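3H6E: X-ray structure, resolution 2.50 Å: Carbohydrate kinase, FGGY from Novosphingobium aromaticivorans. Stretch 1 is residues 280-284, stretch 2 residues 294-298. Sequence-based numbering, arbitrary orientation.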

ATOM      1  N   ARG A 280     -16.405   8.724   0.918  1.00 28.23           N
ATOM      2  CA  ARG A 280     -16.640   7.331   0.561  1.00 27.65           C
ATOM      3  C   ARG A 280     -15.341   6.528   0.500  1.00 27.77           C
ATOM      4  O   ARG A 280     -15.258   5.494  -0.167  1.00 28.02           O
ATOM      5  N   ASP A 281     -14.337   7.022   1.221  1.00 26.34           N
ATOM      6  CA  ASP A 281     -13.089   6.302   1.446  1.00 25.77           C
ATOM      7  C   ASP A 281     -12.235   6.155   0.179  1.00 25.10           C
ATOM      8  O   ASP A 281     -11.700   5.082  -0.104  1.00 23.68           O
ATOM      9  N   CYS A 282     -12.116   7.242  -0.578  1.00 25.65           N
ATOM     10  CA  CYS A 282     -11.207   7.292  -1.719  1.00 23.36           C
ATOM     11  C   CYS A 282     -10.001   8.159  -1.373  1.00 24.02           C
ATOM     12  O   CYS A 282     -10.047   8.950  -0.432  1.00 25.64           O
ATOM     13  N   LEU A 283      -8.922   8.005  -2.132  1.00 22.13           N
ATOM     14  CA  LEU A 283      -7.730   8.821  -1.938  1.00 22.03           C
ATOM     15  C   LEU A 283      -6.877   8.821  -3.204  1.00 22.92           C
ATOM     16  O   LEU A 283      -7.147   8.073  -4.145  1.00 24.68           O
ATOM     17  N   VAL A 284      -5.855   9.665  -3.236  1.00 21.43           N
ATOM     18  CA  VAL A 284      -5.000   9.745  -4.407  1.00 22.02           C
ATOM     19  C   VAL A 284      -3.540   9.493  -4.075  1.00 21.58           C
ATOM     20  O   VAL A 284      -2.906  10.287  -3.386  1.00 22.01           O
ATOM     21  N   PRO A 294      -5.409   6.931  -8.595  1.00 19.63           N
ATOM     22  CA  PRO A 294      -6.714   6.974  -7.928  1.00 21.98           C
ATOM     23  C   PRO A 294      -6.944   5.714  -7.103  1.00 21.52           C
ATOM     24  O   PRO A 294      -6.695   4.608  -7.584  1.00 20.67           O
ATOM     25  N   SER A 295      -7.413   5.889  -5.870  1.00 21.70           N
ATOM     26  CA  SER A 295      -7.559   4.773  -4.946  1.00 22.66           C
ATOM     27  C   SER A 295      -8.885   4.800  -4.197  1.00 22.46           C
ATOM     28  O   SER A 295      -9.427   5.863  -3.914  1.00 22.58           O
ATOM     29  N   ALA A 296      -9.397   3.617  -3.878  1.00 22.04           N
ATOM     30  CA  ALA A 296     -10.591   3.488  -3.053  1.00 22.80           C
ATOM     31  C   ALA A 296     -10.449   2.250  -2.187  1.00 22.34           C
ATOM     32  O   ALA A 296     -10.125   1.175  -2.691  1.00 22.62           O
ATOM     33  N   ARG A 297     -10.673   2.394  -0.886  1.00 21.89           N
ATOM     34  CA  ARG A 297     -10.622   1.238   0.004  1.00 23.29           C
ATOM     35  C   ARG A 297     -11.883   1.017   0.832  1.00 24.44           C
ATOM     36  O   ARG A 297     -12.778   1.862   0.893  1.00 24.20           O
ATOM     37  N   PHE A 298     -11.931  -0.158   1.446  1.00 24.22           N
ATOM     38  CA  PHE A 298     -12.915  -0.494   2.463  1.00 26.20           C
ATOM     39  C   PHE A 298     -12.342  -1.687   3.219  1.00 25.33           C
ATOM     40  O   PHE A 298     -11.559  -2.457   2.664  1.00 24.17           O
TER

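The strongest polar contact between the two stretches is a salt bridge in which D281 OD1 lies 2.6 Å from R297 NE. D281 sits just before the first strand with phi/psi of 69°/44°, and its CA-to-CB bond points toward the second stretch; chi1, at -134°, falls between the usual wells. R297 folds back to meet it. Its CA-to-CB bond points sideways, but a chi1 of 12°, also off the wells, followed by p values at chi2 and chi3, curls the chain so that its end comes nearer to stretch 1. The other carboxylate oxygen, D281 OD2, is hydrogen-bonded elsewhere in the structure.

Beneath this ion pair the backbones run antiparallel and are tied by three hydrogen bonds. R297 N donates to D281 O at 3.0 Å with a nearly straight angle of 165°, so this pair of residues is joined through both main chain and side chain. L283 and S295 form a reciprocal pair: L283 N donates to S295 O at 2.8 Å, and S295 N donates to L283 O, also at 2.8 Å but more bent, at 137°. Between these bonds the strands come close enough for C282 CA to approach S295 O at 3.2 Å and A296 CA to approach D281 O at 3.5 Å, both as CA-H...O contacts. A single water extends the polar link past the ladder, donating to R280 O at 3.1 Å and to R297 O at 2.9 Å.

The side chains of L283 and S295 share one face of the sheet. L283 adopts chi1 p and chi2 t, which brings its end nearer to the opposing strand: CD2 packs 3.8 Å from S295 CB and 3.7 Å from R297 CD. The latter contact gives the arginine apolar packing besides its ionic contact; the same methyl lies at the edge of the guanidinium, near its plane. S295 is in the m rotamer, and its OG is hydrogen-bonded to a residue adjoining the stretches.

On the other face, C282, with chi1 m, places SG 3.7 Å from A296 CB. This compact apolar contact accompanies a CA-CA separation of 4.1 Å between the two residues. V284 (chi1 t) and P294 (C-gamma exo) continue this face, but their side chains make no close contact with the opposing stretch. At the periphery, the CA-to-CB bonds of R280 and F298 point sideways and the ends of their side chains lead away; both contribute little to the 400 Å² buried between the stretches.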

ATOM      1  CB  ARG A 280     -17.464   7.220  -0.726  1.00 27.68           C
ATOM      2  CG  ARG A 280     -18.963   7.287  -0.461  1.00 26.96           C
ATOM      3  CD  ARG A 280     -19.767   7.713  -1.677  1.00 27.71           C
ATOM      4  NE  ARG A 280     -19.836   6.683  -2.709  1.00 31.28           N
ATOM      5  CZ  ARG A 280     -20.595   5.596  -2.634  1.00 28.64           C
ATOM      6  NH1 ARG A 280     -21.345   5.384  -1.567  1.00 32.38           N
ATOM      7  NH2 ARG A 280     -20.596   4.719  -3.626  1.00 30.19           N
ATOM      8  CB  ASP A 281     -13.365   4.934   2.083  1.00 25.78           C
ATOM      9  CG  ASP A 281     -12.437   4.637   3.251  1.00 27.60           C
ATOM     10  OD1 ASP A 281     -11.329   5.211   3.280  1.00 27.24           O
ATOM     11  OD2 ASP A 281     -12.818   3.847   4.147  1.00 25.63           O
ATOM     12  CB  CYS A 282     -11.916   7.848  -2.956  1.00 23.37           C
ATOM     13  SG  CYS A 282     -13.257   6.810  -3.603  1.00 23.90           S
ATOM     14  CB  LEU A 283      -6.915   8.329  -0.736  1.00 22.40           C
ATOM     15  CG  LEU A 283      -6.294   6.927  -0.799  1.00 24.60           C
ATOM     16  CD1 LEU A 283      -5.059   6.851   0.087  1.00 24.28           C
ATOM     17  CD2 LEU A 283      -7.302   5.844  -0.425  1.00 23.19           C
ATOM     18  CB  VAL A 284      -5.105  11.105  -5.108  1.00 22.36           C
ATOM     19  CG1 VAL A 284      -4.303  11.073  -6.409  1.00 22.08           C
ATOM     20  CG2 VAL A 284      -6.565  11.462  -5.367  1.00 21.65           C
ATOM     21  CB  PRO A 294      -7.700   7.040  -9.097  1.00 23.01           C
ATOM     22  CG  PRO A 294      -6.926   7.671 -10.201  1.00 21.59           C
ATOM     23  CD  PRO A 294      -5.518   7.166 -10.042  1.00 20.66           C
ATOM     24  CB  SER A 295      -6.407   4.772  -3.941  1.00 22.97           C
ATOM     25  OG  SER A 295      -5.167   4.980  -4.600  1.00 24.46           O
ATOM     26  CB  ALA A 296     -11.829   3.385  -3.919  1.00 19.92           C
ATOM     27  CB  ARG A 297      -9.386   1.266   0.923  1.00 25.23           C
ATOM     28  CG  ARG A 297      -8.607   2.573   0.978  1.00 26.75           C
ATOM     29  CD  ARG A 297      -9.363   3.682   1.686  1.00 28.18           C
ATOM     30  NE  ARG A 297      -9.280   3.634   3.148  1.00 29.24           N
ATOM     31  CZ  ARG A 297      -8.239   4.067   3.859  1.00 30.85           C
ATOM     32  NH1 ARG A 297      -7.168   4.545   3.242  1.00 31.51           N
ATOM     33  NH2 ARG A 297      -8.258   4.010   5.186  1.00 27.73           N
ATOM     34  CB  PHE A 298     -14.285  -0.812   1.850  1.00 25.79           C
ATOM     35  CG  PHE A 298     -14.363  -2.149   1.169  1.00 24.01           C
ATOM     36  CD1 PHE A 298     -13.836  -2.330  -0.099  1.00 23.38           C
ATOM     37  CD2 PHE A 298     -14.991  -3.221   1.787  1.00 24.87           C
ATOM     38  CE1 PHE A 298     -13.916  -3.560  -0.733  1.00 24.02           C
ATOM     39  CE2 PHE A 298     -15.076  -4.454   1.158  1.00 24.77           C
ATOM     40  CZ  PHE A 298     -14.534  -4.622  -0.106  1.00 24.37           C
TER
HETATM   41  O   HOH W   1     -14.265   2.820  -1.383  1.00 23.40           O